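Local coordinates for DNA photolyase (Agrobacterium tumefaciens, PDB 4U63), which probably repairs cyclobutane pyrimidine dimers in UV-damaged DNA with light, using FAD together with a methenyltetrahydrofolate antenna chromophore, at residues 134-138 / 139-143; 165-168 / 169-172. All blocks are in the same frame, centred on the assembly; numbering follows the deposited sequence.

How the contacts relate
Both contacts are local, each made within one unbroken run of chain at an end of a helix. Contact 1 closes helix 123-138 and leads into strand 142-146, an outermost strand of the parallel sheet; contact 2 opens helix 168-177, the next helix along the chain, against helix 287-309. Their centres are about 37 Å apart and they do not touch. Place in the fold sets the chemistry: contact 1, mostly exposed, relies on backbone hydrogen bonds and an arginine that meets a sulfate, beside a small leucine-valine patch, whereas contact 2, with four buried residues, is built mainly from aromatic rings, with the Y168 side chain about 8 Å from the FAD.

Contact 1. Residues 134-138 / 139-143. With SO4 (sulfate ion), chain E.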
ATOM      1  N   GLN A 134      -5.620 -15.878 -22.662  1.00 28.11           N
ATOM      2  CA  GLN A 134      -6.193 -16.957 -23.464  1.00 28.49           C
ATOM      3  C   GLN A 134      -6.839 -16.439 -24.755  1.00 27.75           C
ATOM      4  O   GLN A 134      -6.688 -17.054 -25.809  1.00 31.49           O
ATOM      5  CB  GLN A 134      -7.220 -17.759 -22.653  1.00 30.86           C
ATOM      6  CG  GLN A 134      -7.741 -19.005 -23.363  1.00 36.08           C
ATOM      7  CD  GLN A 134      -6.635 -19.990 -23.690  1.00 44.73           C
ATOM      8  OE1 GLN A 134      -5.924 -20.446 -22.799  1.00 52.22           O
ATOM      9  NE2 GLN A 134      -6.483 -20.321 -24.964  1.00 50.14           N
ATOM     10  N   LYS A 135      -7.568 -15.331 -24.671  1.00 27.56           N
ATOM     11  CA  LYS A 135      -8.218 -14.757 -25.859  1.00 29.43           C
ATOM     12  C   LYS A 135      -7.197 -14.314 -26.897  1.00 27.52           C
ATOM     13  O   LYS A 135      -7.374 -14.571 -28.079  1.00 30.90           O
ATOM     14  CB  LYS A 135      -9.107 -13.566 -25.491  1.00 30.41           C
ATOM     15  CG  LYS A 135     -10.440 -13.963 -24.876  1.00 36.16           C
ATOM     16  CD  LYS A 135     -11.207 -12.733 -24.434  1.00 43.17           C
ATOM     17  CE  LYS A 135     -12.364 -13.082 -23.513  1.00 51.48           C
ATOM     18  NZ  LYS A 135     -13.513 -13.702 -24.225  1.00 58.96           N
ATOM     19  N   LEU A 136      -6.132 -13.655 -26.452  1.00 25.28           N
ATOM     20  CA  LEU A 136      -5.098 -13.197 -27.368  1.00 27.37           C
ATOM     21  C   LEU A 136      -4.333 -14.377 -27.975  1.00 27.84           C
ATOM     22  O   LEU A 136      -4.071 -14.387 -29.183  1.00 28.41           O
ATOM     23  CB  LEU A 136      -4.148 -12.212 -26.672  1.00 29.11           C
ATOM     24  CG  LEU A 136      -4.774 -10.873 -26.234  1.00 30.73           C
ATOM     25  CD1 LEU A 136      -3.726  -9.986 -25.582  1.00 30.76           C
ATOM     26  CD2 LEU A 136      -5.430 -10.134 -27.395  1.00 33.49           C
ATOM     27  N   ARG A 137      -3.990 -15.366 -27.150  1.00 28.94           N
ATOM     28  CA  ARG A 137      -3.301 -16.568 -27.635  1.00 27.92           C
ATOM     29  C   ARG A 137      -4.142 -17.350 -28.637  1.00 27.74           C
ATOM     30  O   ARG A 137      -3.608 -17.882 -29.610  1.00 29.92           O
ATOM     31  CB  ARG A 137      -2.873 -17.465 -26.481  1.00 27.83           C
ATOM     32  CG  ARG A 137      -1.674 -16.927 -25.719  1.00 28.28           C
ATOM     33  CD  ARG A 137      -1.374 -17.774 -24.501  1.00 30.37           C
ATOM     34  NE  ARG A 137      -0.089 -17.416 -23.893  1.00 30.00           N
ATOM     35  CZ  ARG A 137       0.352 -17.876 -22.720  1.00 32.44           C
ATOM     36  NH1 ARG A 137      -0.384 -18.719 -21.992  1.00 35.72           N
ATOM     37  NH2 ARG A 137       1.537 -17.488 -22.265  1.00 30.80           N
ATOM     38  N   ASP A 138      -5.452 -17.403 -28.401  1.00 29.12           N
ATOM     39  CA  ASP A 138      -6.384 -18.054 -29.322  1.00 32.10           C
ATOM     40  C   ASP A 138      -6.381 -17.398 -30.711  1.00 32.92           C
ATOM     41  O   ASP A 138      -6.676 -18.049 -31.685  1.00 30.31           O
ATOM     42  CB  ASP A 138      -7.815 -18.064 -28.747  1.00 31.33           C
ATOM     43  CG  ASP A 138      -8.010 -19.102 -27.629  1.00 39.13           C
ATOM     44  OD1 ASP A 138      -7.112 -19.945 -27.416  1.00 42.23           O
ATOM     45  OD2 ASP A 138      -9.070 -19.074 -26.956  1.00 43.18           O
ATOM     46  N   ASP A 139      -6.037 -16.112 -30.789  1.00 33.61           N
ATOM     47  CA  ASP A 139      -5.903 -15.435 -32.087  1.00 29.44           C
ATOM     48  C   ASP A 139      -4.451 -15.369 -32.581  1.00 31.85           C
ATOM     49  O   ASP A 139      -4.128 -14.582 -33.465  1.00 28.62           O
ATOM     50  CB  ASP A 139      -6.539 -14.035 -32.027  1.00 36.53           C
ATOM     51  CG  ASP A 139      -8.058 -14.072 -32.224  1.00 36.21           C
ATOM     52  OD1 ASP A 139      -8.552 -14.880 -33.025  1.00 38.38           O
ATOM     53  OD2 ASP A 139      -8.746 -13.272 -31.558  1.00 44.54           O
ATOM     54  N   GLY A 140      -3.590 -16.218 -32.028  1.00 29.14           N
ATOM     55  CA  GLY A 140      -2.246 -16.392 -32.532  1.00 33.49           C
ATOM     56  C   GLY A 140      -1.261 -15.324 -32.130  1.00 31.69           C
ATOM     57  O   GLY A 140      -0.273 -15.123 -32.815  1.00 34.28           O
ATOM     58  N   LEU A 141      -1.528 -14.642 -31.021  1.00 28.75           N
ATOM     59  CA  LEU A 141      -0.591 -13.656 -30.473  1.00 30.46           C
ATOM     60  C   LEU A 141       0.230 -14.292 -29.366  1.00 30.72           C
ATOM     61  O   LEU A 141      -0.254 -15.165 -28.646  1.00 32.19           O
ATOM     62  CB  LEU A 141      -1.344 -12.432 -29.949  1.00 34.03           C
ATOM     63  CG  LEU A 141      -1.987 -11.649 -31.100  1.00 37.96           C
ATOM     64  CD1 LEU A 141      -3.287 -10.982 -30.690  1.00 41.79           C
ATOM     65  CD2 LEU A 141      -0.986 -10.648 -31.659  1.00 40.91           C
ATOM     66  N   THR A 142       1.482 -13.859 -29.245  1.00 28.78           N
ATOM     67  CA  THR A 142       2.333 -14.289 -28.151  1.00 29.91           C
ATOM     68  C   THR A 142       2.074 -13.379 -26.956  1.00 30.16           C
ATOM     69  O   THR A 142       2.087 -12.156 -27.082  1.00 28.29           O
ATOM     70  CB  THR A 142       3.818 -14.250 -28.553  1.00 31.31           C
ATOM     71  OG1 THR A 142       4.033 -15.173 -29.624  1.00 33.74           O
ATOM     72  CG2 THR A 142       4.721 -14.627 -27.382  1.00 30.35           C
ATOM     73  N   VAL A 143       1.828 -13.987 -25.802  1.00 28.06           N
ATOM     74  CA  VAL A 143       1.607 -13.261 -24.570  1.00 28.25           C
ATOM     75  C   VAL A 143       2.495 -13.879 -23.514  1.00 28.99           C
ATOM     76  O   VAL A 143       2.476 -15.090 -23.325  1.00 30.08           O
ATOM     77  CB  VAL A 143       0.158 -13.344 -24.094  1.00 28.63           C
ATOM     78  CG1 VAL A 143      -0.015 -12.522 -22.821  1.00 28.36           C
ATOM     79  CG2 VAL A 143      -0.800 -12.869 -25.188  1.00 30.73           C
TER
HETATM   80  S   SO4 E1004       3.187 -16.926 -18.970  1.00 40.65           S
HETATM   81  O1  SO4 E1004       2.547 -18.064 -19.657  1.00 38.65           O
HETATM   82  O2  SO4 E1004       4.102 -16.207 -19.871  1.00 39.50           O
HETATM   83  O3  SO4 E1004       2.112 -16.022 -18.511  1.00 44.05           O
HETATM   84  O4  SO4 E1004       3.967 -17.425 -17.819  1.00 44.80           O
HETATM   85  O   HOH W   1      -9.967 -14.890 -28.870  1.00 39.80           O
HETATM   86  O   HOH W   2       1.993 -16.844 -25.809  1.00 30.17           O
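R137 and L136 reach back over V143 and L141 where a Schellman motif ends helix 123-138 and turns the chain into strand 142-146, inside a beta-alpha-beta unit of the parallel sheet. G140, with positive phi, is the C-prime residue: its N bonds to R137 O, and L141 N bonds to L136 O at 3.1 Å. Beside these bonds the buried L136 crosses V143 at about a right angle, its CB 3.7 Å from V143 CG2, while its CD2 branch meets L141 CD1. V143 also touches W117 of strand 114-118, and L141 touches I107 of helix 99-110, which ties the turn to its neighbours in the domain. R137 runs along the strand. Its chain is extended from CG to NE (chi2 174°, chi3 170°), which carries the guanidinium past the V143 side chain to the backbone carbonyl beyond, where R137 NH2 donates to V143 O at 2.8 Å. A water accepts from both R137 NE and V143 N, so R137 reaches V143 N through a water and V143 O directly. D139 turns to R104, with which its OD2 forms a salt bridge. A sulfate, probably from the crystallisation liquor and held also by R119, K133 and S145, lies at the guanidinium edge. R137 NH2 donates to SO4 O1 at 2.9 Å, in the guanidinium plane, with an N-H...O angle of 167°.

Contact 2. Residues 165-168 / 169-172; sequences YRVY and TPFW
This is an aromatic contact at a helix start: residues 165-167, with V167 at the N-cap position, fold against the first turn of helix 168-177, and the turn packs on helix 287-309. Y165 and F171 form an offset edge-to-face pair, with centroids 5.5 Å apart and planes at 73°. The edge of F171 is presented to the face of Y165, and F171 CD1 comes 3.7 Å from Y165 CG. F171 CA sits over the same tyrosine ring in a CH-pi contact, 4.0 Å from its centroid, while P170 CB meets the ring at its edge, 4.0 Å from Y165 CE1. Beyond the turn, F171 also meets H152, F302 and H305. Y168 and W172, one helical turn apart, lie side by side and point the same way. Each holds CG anti to its own backbone N (chi1 177° and 154°). The Y168 ring and the five-membered ring of W172 are near parallel but slid apart and barely overlap; the closest side-chain atoms are Y168 CE2 and W172 CB, 3.6 Å apart. W172 N bonds almost straight to Y168 O at 2.8 Å. Y168 stacks on W299, and its side chain lies about 8 Å from the FAD. Across the turn the side chains thus meet through ring edges, faces and CH groups, while the buried Y168 hydroxyl is satisfied by K295 O of helix 287-309.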
ATOM      1  N   TYR A 165       0.501 -21.404   3.750  1.00 19.35           N
ATOM      2  CA  TYR A 165       0.881 -20.775   4.999  1.00 19.31           C
ATOM      3  C   TYR A 165      -0.286 -19.968   5.587  1.00 18.71           C
ATOM      4  O   TYR A 165      -0.816 -19.066   4.941  1.00 21.96           O
ATOM      5  CB  TYR A 165       2.111 -19.887   4.802  1.00 18.26           C
ATOM      6  CG  TYR A 165       3.377 -20.693   4.636  1.00 19.28           C
ATOM      7  CD1 TYR A 165       4.092 -21.123   5.744  1.00 21.23           C
ATOM      8  CD2 TYR A 165       3.851 -21.044   3.379  1.00 21.24           C
ATOM      9  CE1 TYR A 165       5.249 -21.869   5.614  1.00 21.27           C
ATOM     10  CE2 TYR A 165       5.019 -21.798   3.239  1.00 21.46           C
ATOM     11  CZ  TYR A 165       5.702 -22.208   4.361  1.00 22.73           C
ATOM     12  OH  TYR A 165       6.849 -22.951   4.250  1.00 27.98           O
ATOM     13  N   ARG A 166      -0.673 -20.321   6.813  1.00 19.82           N
ATOM     14  CA  ARG A 166      -1.717 -19.631   7.569  1.00 22.60           C
ATOM     15  C   ARG A 166      -1.154 -18.769   8.689  1.00 23.05           C
ATOM     16  O   ARG A 166      -1.894 -17.979   9.268  1.00 21.11           O
ATOM     17  CB  ARG A 166      -2.675 -20.639   8.231  1.00 25.84           C
ATOM     18  CG  ARG A 166      -3.160 -21.784   7.362  1.00 30.10           C
ATOM     19  CD  ARG A 166      -3.786 -21.281   6.088  1.00 25.74           C
ATOM     20  NE  ARG A 166      -4.675 -22.277   5.488  1.00 23.18           N
ATOM     21  CZ  ARG A 166      -5.571 -21.999   4.543  1.00 20.58           C
ATOM     22  NH1 ARG A 166      -5.712 -20.760   4.084  1.00 22.54           N
ATOM     23  NH2 ARG A 166      -6.347 -22.959   4.058  1.00 20.17           N
ATOM     24  N   VAL A 167       0.139 -18.940   8.993  1.00 20.66           N
ATOM     25  CA  VAL A 167       0.800 -18.334  10.162  1.00 20.54           C
ATOM     26  C   VAL A 167       2.104 -17.668   9.719  1.00 20.08           C
ATOM     27  O   VAL A 167       2.876 -18.241   8.942  1.00 20.27           O
ATOM     28  CB  VAL A 167       1.113 -19.412  11.234  1.00 23.95           C
ATOM     29  CG1 VAL A 167       1.659 -18.784  12.516  1.00 26.01           C
ATOM     30  CG2 VAL A 167      -0.138 -20.231  11.547  1.00 26.49           C
ATOM     31  N   TYR A 168       2.363 -16.462  10.229  1.00 17.84           N
ATOM     32  CA  TYR A 168       3.500 -15.670   9.756  1.00 18.61           C
ATOM     33  C   TYR A 168       4.872 -16.300   9.987  1.00 18.40           C
ATOM     34  O   TYR A 168       5.648 -16.409   9.062  1.00 18.07           O
ATOM     35  CB  TYR A 168       3.490 -14.278  10.363  1.00 18.34           C
ATOM     36  CG  TYR A 168       4.704 -13.474   9.948  1.00 17.38           C
ATOM     37  CD1 TYR A 168       4.754 -12.842   8.715  1.00 17.03           C
ATOM     38  CD2 TYR A 168       5.825 -13.394  10.774  1.00 19.87           C
ATOM     39  CE1 TYR A 168       5.877 -12.107   8.328  1.00 16.69           C
ATOM     40  CE2 TYR A 168       6.941 -12.676  10.394  1.00 20.94           C
ATOM     41  CZ  TYR A 168       6.965 -12.044   9.167  1.00 19.03           C
ATOM     42  OH  TYR A 168       8.068 -11.326   8.790  1.00 20.52           O
ATOM     43  N   THR A 169       5.170 -16.701  11.212  1.00 19.00           N
ATOM     44  CA  THR A 169       6.539 -17.101  11.534  1.00 21.36           C
ATOM     45  C   THR A 169       7.085 -18.227  10.625  1.00 19.65           C
ATOM     46  O   THR A 169       8.170 -18.088  10.096  1.00 22.40           O
ATOM     47  CB  THR A 169       6.705 -17.386  13.035  1.00 25.16           C
ATOM     48  OG1 THR A 169       6.524 -16.158  13.752  1.00 26.57           O
ATOM     49  CG2 THR A 169       8.099 -17.925  13.340  1.00 28.80           C
ATOM     50  N   PRO A 170       6.327 -19.331  10.418  1.00 21.33           N
ATOM     51  CA  PRO A 170       6.847 -20.358   9.481  1.00 21.69           C
ATOM     52  C   PRO A 170       7.046 -19.845   8.028  1.00 19.83           C
ATOM     53  O   PRO A 170       7.982 -20.258   7.336  1.00 23.31           O
ATOM     54  CB  PRO A 170       5.788 -21.470   9.552  1.00 23.11           C
ATOM     55  CG  PRO A 170       5.092 -21.257  10.858  1.00 24.49           C
ATOM     56  CD  PRO A 170       5.089 -19.767  11.082  1.00 22.39           C
ATOM     57  N   PHE A 171       6.164 -18.946   7.589  1.00 18.87           N
ATOM     58  CA  PHE A 171       6.247 -18.317   6.269  1.00 17.54           C
ATOM     59  C   PHE A 171       7.529 -17.452   6.179  1.00 18.86           C
ATOM     60  O   PHE A 171       8.288 -17.547   5.217  1.00 20.32           O
ATOM     61  CB  PHE A 171       4.973 -17.493   6.038  1.00 17.55           C
ATOM     62  CG  PHE A 171       4.935 -16.756   4.743  1.00 18.13           C
ATOM     63  CD1 PHE A 171       4.528 -17.379   3.571  1.00 18.66           C
ATOM     64  CD2 PHE A 171       5.292 -15.423   4.691  1.00 18.69           C
ATOM     65  CE1 PHE A 171       4.484 -16.677   2.375  1.00 17.16           C
ATOM     66  CE2 PHE A 171       5.254 -14.727   3.500  1.00 18.01           C
ATOM     67  CZ  PHE A 171       4.862 -15.352   2.346  1.00 16.09           C
ATOM     68  N   TRP A 172       7.761 -16.638   7.200  1.00 20.47           N
ATOM     69  CA  TRP A 172       9.014 -15.871   7.305  1.00 19.88           C
ATOM     70  C   TRP A 172      10.244 -16.782   7.251  1.00 21.88           C
ATOM     71  O   TRP A 172      11.197 -16.505   6.518  1.00 22.36           O
ATOM     72  CB  TRP A 172       9.044 -15.027   8.582  1.00 21.18           C
ATOM     73  CG  TRP A 172      10.424 -14.722   9.068  1.00 20.60           C
ATOM     74  CD1 TRP A 172      11.032 -15.242  10.170  1.00 23.65           C
ATOM     75  CD2 TRP A 172      11.387 -13.851   8.451  1.00 20.50           C
ATOM     76  NE1 TRP A 172      12.299 -14.735  10.292  1.00 24.65           N
ATOM     77  CE2 TRP A 172      12.542 -13.879   9.250  1.00 23.46           C
ATOM     78  CE3 TRP A 172      11.378 -13.040   7.306  1.00 20.69           C
ATOM     79  CZ2 TRP A 172      13.694 -13.126   8.942  1.00 22.68           C
ATOM     80  CZ3 TRP A 172      12.526 -12.281   7.004  1.00 20.36           C
ATOM     81  CH2 TRP A 172      13.659 -12.343   7.819  1.00 22.23           C
TER